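Local coordinates for acetylxylan esterase A (PDB 5X6S) that removes acetyl side groups from the xylan backbone as a secreted fungal serine esterase, helping to break down plant hemicellulose, at the interface of chains A and B. Sequence-based numbering; all coordinates share one arbitrary frame. Chains: chain A/B, Acetylxylan esterase A.

Both contacts belong to one two-fold symmetric interface between identical chains, so each has a twin with the chains exchanged. Their centres, taken over C-alpha atoms, lie about 14 Å apart. Contact 1 sits where the two copies of helix 91-106 cross, and water does much of the joining. Contact 2 lies to its side, where loop residues and the short 3-10 helix 133-135 of chain A meet loops of chain B through direct hydrogen bonds. The chain segment 86-112 supplies residues to both. Because the enzyme is a monomer, the pairing may reflect crystal packing rather than a working dimer.

Contact 1: the interface of chains A and B. Residues chain A 100-101, 104; chain B 100, 104.
B:Ser104 lies against the backbone of A:Thr100 and A:Trp101 where helix 91-106 of one alpha/beta-hydrolase of family CE1 meets the same helix of its neighbour across a two-fold axis.

The direct contacts between the helices are of van der Waals kind among the residues here. The CB of B:Ser104 rests on the carbonyl O of A:Thr100 at 3.6 Å, and the exchanged pair, A:Ser104 CB on B:Thr100 O, repeats the distance of 3.6 Å. Serine suits this place because its one-carbon side chain lets a helix backbone come close and still offers a hydroxyl at the rim. In B:Ser104 the OG lies opposite the backbone N (chi1 -178°), which carries it past the carbonyl of A:Thr100 to the CA of A:Trp101, 3.3 Å away. The indole of A:Trp101 swings off the crossing point, with CG likewise opposite its own N (chi1 -177°). Its CB lies farther from the serine hydroxyl, 3.9 Å from B:Ser104 OG, and CD1 is at a similar distance.

Water-mediated links make up the second kind of interaction. Water 1 stands between the carbonyl oxygens of the two threonines, 2.8 Å from A:Thr100 O and 2.9 Å from B:Thr100 O, and joins two acceptors that could not bond to each other directly. At the flanks the hydroxyls pair crosswise. Water 3 connects A:Thr100 OG1, at 2.7 Å, with B:Ser104 OG; water 2 does the same for B:Thr100 OG1, at 2.9 Å, and A:Ser104 OG. Threonine and serine are well suited to such bridges, since a hydroxyl can turn to give or accept a hydrogen as the water requires.

Contact 2: the interface of chains A and B. Residues chain A 86-87, 134, 184; chain B 30, 109, 111-112.
A:His86 and B:Asp109 approach from opposite directions, and the imidazole N-H at NE2 points at carboxylate oxygen OD2, forming a fairly straight 2.7 Å hydrogen bond (162° at the hydrogen). OD2 lies close to the imidazole plane and receives the bond on its syn side, although ring and carboxylate planes are turned 37° apart. Histidine fits here because a flat ring can be held by its faces while its edge donates. Within chain A, one face of the imidazole carries CE2 of A:Tyr184 over its centre, and the amide CG of A:Asn87 lies above the rim of the other. OE2 of A:Glu134 lies at the ring edge, in plane.

The amide of A:Asn87 has an N-H to give and a flat face to stack. Its ND2 gives OD2 of B:Asp109 a second, more bent hydrogen bond of 3.1 Å, arriving from above the carboxylate plane on the same face as the histidine. Flat against the amide of B:Asn30, it also stacks nearly parallel, with A:Asn87 CG and B:Asn30 CG 3.4 Å apart. Water 4 joins the backbone carbonyl O of A:Asn87 to ND2 of B:Asn30.

A:Tyr184, whose ring covers the imidazole, presents its edge and far hydroxyl to B:Ser111: OG lies in the ring plane and shares a 2.6 Å hydrogen bond with the phenol OH. Chi1 of 64° sets that OG between the serine's own N and carbonyl carbon, where it donates to OD1 of B:Asp109 at 2.6 Å and so probably accepts from the phenol. The backbone N of B:Ser111 donates to the same OD1 at 3.1 Å. Aspartate suits because these bonds would steady it through one oxygen while the other accepts from chain A. CB of A:Glu134 packs on CB of B:Ser111 at 3.7 Å.

The patch joins the two copies in the crystal; for a monomeric enzyme this may be lattice packing, and its centre is about 23 Å from the active-site A:Ser119.

Contact 1: the interface of chains A and B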
loop_
_atom_site.group_PDB
_atom_site.type_symbol
_atom_site.label_atom_id
_atom_site.label_comp_id
_atom_site.label_asym_id
_atom_site.label_seq_id
_atom_site.Cartn_x
_atom_site.Cartn_y
_atom_site.Cartn_z
ATOM N N THR A 100 10.596 3.409 1.514
ATOM C CA THR A 100 10.437 3.302 0.083
ATOM C C THR A 100 11.772 3.043 -0.598
ATOM O O THR A 100 11.815 2.298 -1.587
ATOM C CB THR A 100 9.735 4.533 -0.506
ATOM O OG1 THR A 100 10.570 5.683 -0.306
ATOM C CG2 THR A 100 8.307 4.715 0.129
ATOM N N TRP A 101 12.851 3.610 -0.053
ATOM C CA TRP A 101 14.217 3.389 -0.565
ATOM C C TRP A 101 14.562 1.900 -0.456
ATOM O O TRP A 101 15.089 1.314 -1.407
ATOM C CB TRP A 101 15.257 4.197 0.207
ATOM C CG TRP A 101 16.660 4.062 -0.310
ATOM C CD1 TRP A 101 17.261 4.783 -1.329
ATOM C CD2 TRP A 101 17.609 3.090 0.096
ATOM N NE1 TRP A 101 18.531 4.339 -1.532
ATOM C CE2 TRP A 101 18.784 3.306 -0.669
ATOM C CE3 TRP A 101 17.596 2.067 1.045
ATOM C CZ2 TRP A 101 19.924 2.527 -0.507
ATOM C CZ3 TRP A 101 18.719 1.321 1.218
ATOM C CH2 TRP A 101 19.870 1.535 0.423
ATOM N N SER A 104 12.608 -0.450 -2.950
ATOM C CA SER A 104 13.230 -0.480 -4.271
ATOM C C SER A 104 14.626 -1.082 -4.286
ATOM O O SER A 104 14.946 -1.905 -5.162
ATOM C CB SER A 104 13.249 0.912 -4.874
ATOM O OG SER A 104 13.891 0.856 -6.128
ATOM N N THR B 100 7.941 0.833 -7.736
ATOM C CA THR B 100 8.625 1.079 -6.478
ATOM C C THR B 100 9.907 1.867 -6.718
ATOM O O THR B 100 10.270 2.688 -5.864
ATOM C CB THR B 100 8.889 -0.202 -5.714
ATOM O OG1 THR B 100 9.702 -1.056 -6.509
ATOM C CG2 THR B 100 7.542 -0.936 -5.358
ATOM N N SER B 104 10.535 5.769 -4.870
ATOM C CA SER B 104 11.764 6.169 -4.175
ATOM C C SER B 104 12.575 7.271 -4.907
ATOM O O SER B 104 12.957 8.285 -4.305
ATOM C CB SER B 104 12.658 4.959 -3.890
ATOM O OG SER B 104 13.817 5.393 -3.176
HETATM O O HOH W 1 9.446 2.189 -3.158
HETATM O O HOH W 2 12.328 -1.138 -7.713
HETATM O O HOH W 3 12.938 6.843 -0.901
#

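Contact 2: the interface of chains A and B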
loop_
_atom_site.group_PDB
_atom_site.type_symbol
_atom_site.label_atom_id
_atom_site.label_comp_id
_atom_site.label_asym_id
_atom_site.label_seq_id
_atom_site.Cartn_x
_atom_site.Cartn_y
_atom_site.Cartn_z
ATOM N N HIS A 86 0.944 13.992 6.952
ATOM C CA HIS A 86 1.380 13.251 5.742
ATOM C C HIS A 86 2.120 14.261 4.847
ATOM O O HIS A 86 1.568 15.353 4.541
ATOM C CB HIS A 86 0.142 12.706 4.990
ATOM C CG HIS A 86 0.442 11.949 3.732
ATOM N ND1 HIS A 86 0.989 10.677 3.728
ATOM C CD2 HIS A 86 0.218 12.261 2.433
ATOM C CE1 HIS A 86 1.092 10.245 2.487
ATOM N NE2 HIS A 86 0.630 11.185 1.682
ATOM N N ASN A 87 3.331 13.917 4.445
ATOM C CA ASN A 87 4.157 14.766 3.604
ATOM C C ASN A 87 4.516 16.128 4.258
ATOM O O ASN A 87 4.897 17.075 3.583
ATOM C CB ASN A 87 3.490 14.935 2.205
ATOM C CG ASN A 87 3.448 13.647 1.409
ATOM O OD1 ASN A 87 4.174 12.714 1.699
ATOM N ND2 ASN A 87 2.579 13.583 0.430
ATOM N N GLU A 134 -0.524 4.096 4.311
ATOM C CA GLU A 134 -0.318 3.369 3.047
ATOM C C GLU A 134 0.895 2.456 3.021
ATOM O O GLU A 134 0.918 1.524 2.256
ATOM C CB GLU A 134 -0.239 4.343 1.851
ATOM C CG GLU A 134 1.038 5.228 1.748
ATOM C CD GLU A 134 1.055 6.476 2.627
ATOM O OE1 GLU A 134 0.100 6.672 3.419
ATOM O OE2 GLU A 134 2.024 7.279 2.541
ATOM N N TYR A 184 -3.642 12.633 7.829
ATOM C CA TYR A 184 -3.706 12.494 6.391
ATOM C C TYR A 184 -5.150 12.769 5.962
ATOM O O TYR A 184 -5.905 11.822 5.683
ATOM C CB TYR A 184 -3.235 11.088 5.926
ATOM C CG TYR A 184 -3.047 10.912 4.444
ATOM C CD1 TYR A 184 -3.432 11.890 3.532
ATOM C CD2 TYR A 184 -2.456 9.740 3.926
ATOM C CE1 TYR A 184 -3.245 11.712 2.179
ATOM C CE2 TYR A 184 -2.301 9.550 2.575
ATOM C CZ TYR A 184 -2.702 10.522 1.689
ATOM O OH TYR A 184 -2.574 10.327 0.321
ATOM N N ASN B 30 4.806 16.114 -4.104
ATOM C CA ASN B 30 4.728 14.707 -3.740
ATOM C C ASN B 30 3.865 14.056 -4.820
ATOM O O ASN B 30 2.650 13.895 -4.621
ATOM C CB ASN B 30 4.009 14.601 -2.392
ATOM C CG ASN B 30 4.823 15.233 -1.274
ATOM O OD1 ASN B 30 5.820 14.676 -0.865
ATOM N ND2 ASN B 30 4.408 16.363 -0.827
ATOM N N ASP B 109 4.121 9.819 -4.093
ATOM C CA ASP B 109 3.271 9.424 -3.014
ATOM C C ASP B 109 2.746 8.021 -3.262
ATOM O O ASP B 109 1.921 7.826 -4.120
ATOM C CB ASP B 109 2.139 10.423 -2.853
ATOM C CG ASP B 109 1.416 10.274 -1.549
ATOM O OD1 ASP B 109 1.263 9.130 -1.054
ATOM O OD2 ASP B 109 0.971 11.328 -1.033
ATOM N N SER B 111 0.483 6.305 -1.926
ATOM C CA SER B 111 -0.951 6.180 -1.744
ATOM C C SER B 111 -1.675 6.713 -2.975
ATOM O O SER B 111 -2.890 6.654 -3.044
ATOM C CB SER B 111 -1.409 7.002 -0.519
ATOM O OG SER B 111 -1.201 8.410 -0.693
ATOM N N LYS B 112 -0.925 7.291 -3.917
ATOM C CA LYS B 112 -1.533 7.880 -5.135
ATOM C C LYS B 112 -0.966 7.236 -6.434
ATOM O O LYS B 112 -0.492 7.940 -7.327
ATOM C CB LYS B 112 -1.329 9.429 -5.183
ATOM C CG LYS B 112 -2.023 10.162 -4.008
ATOM C CD LYS B 112 -1.667 11.632 -3.920
ATOM C CE LYS B 112 -2.373 12.273 -2.717
ATOM N NZ LYS B 112 -2.234 13.769 -2.846
HETATM O O HOH W 4 6.099 17.938 1.064
#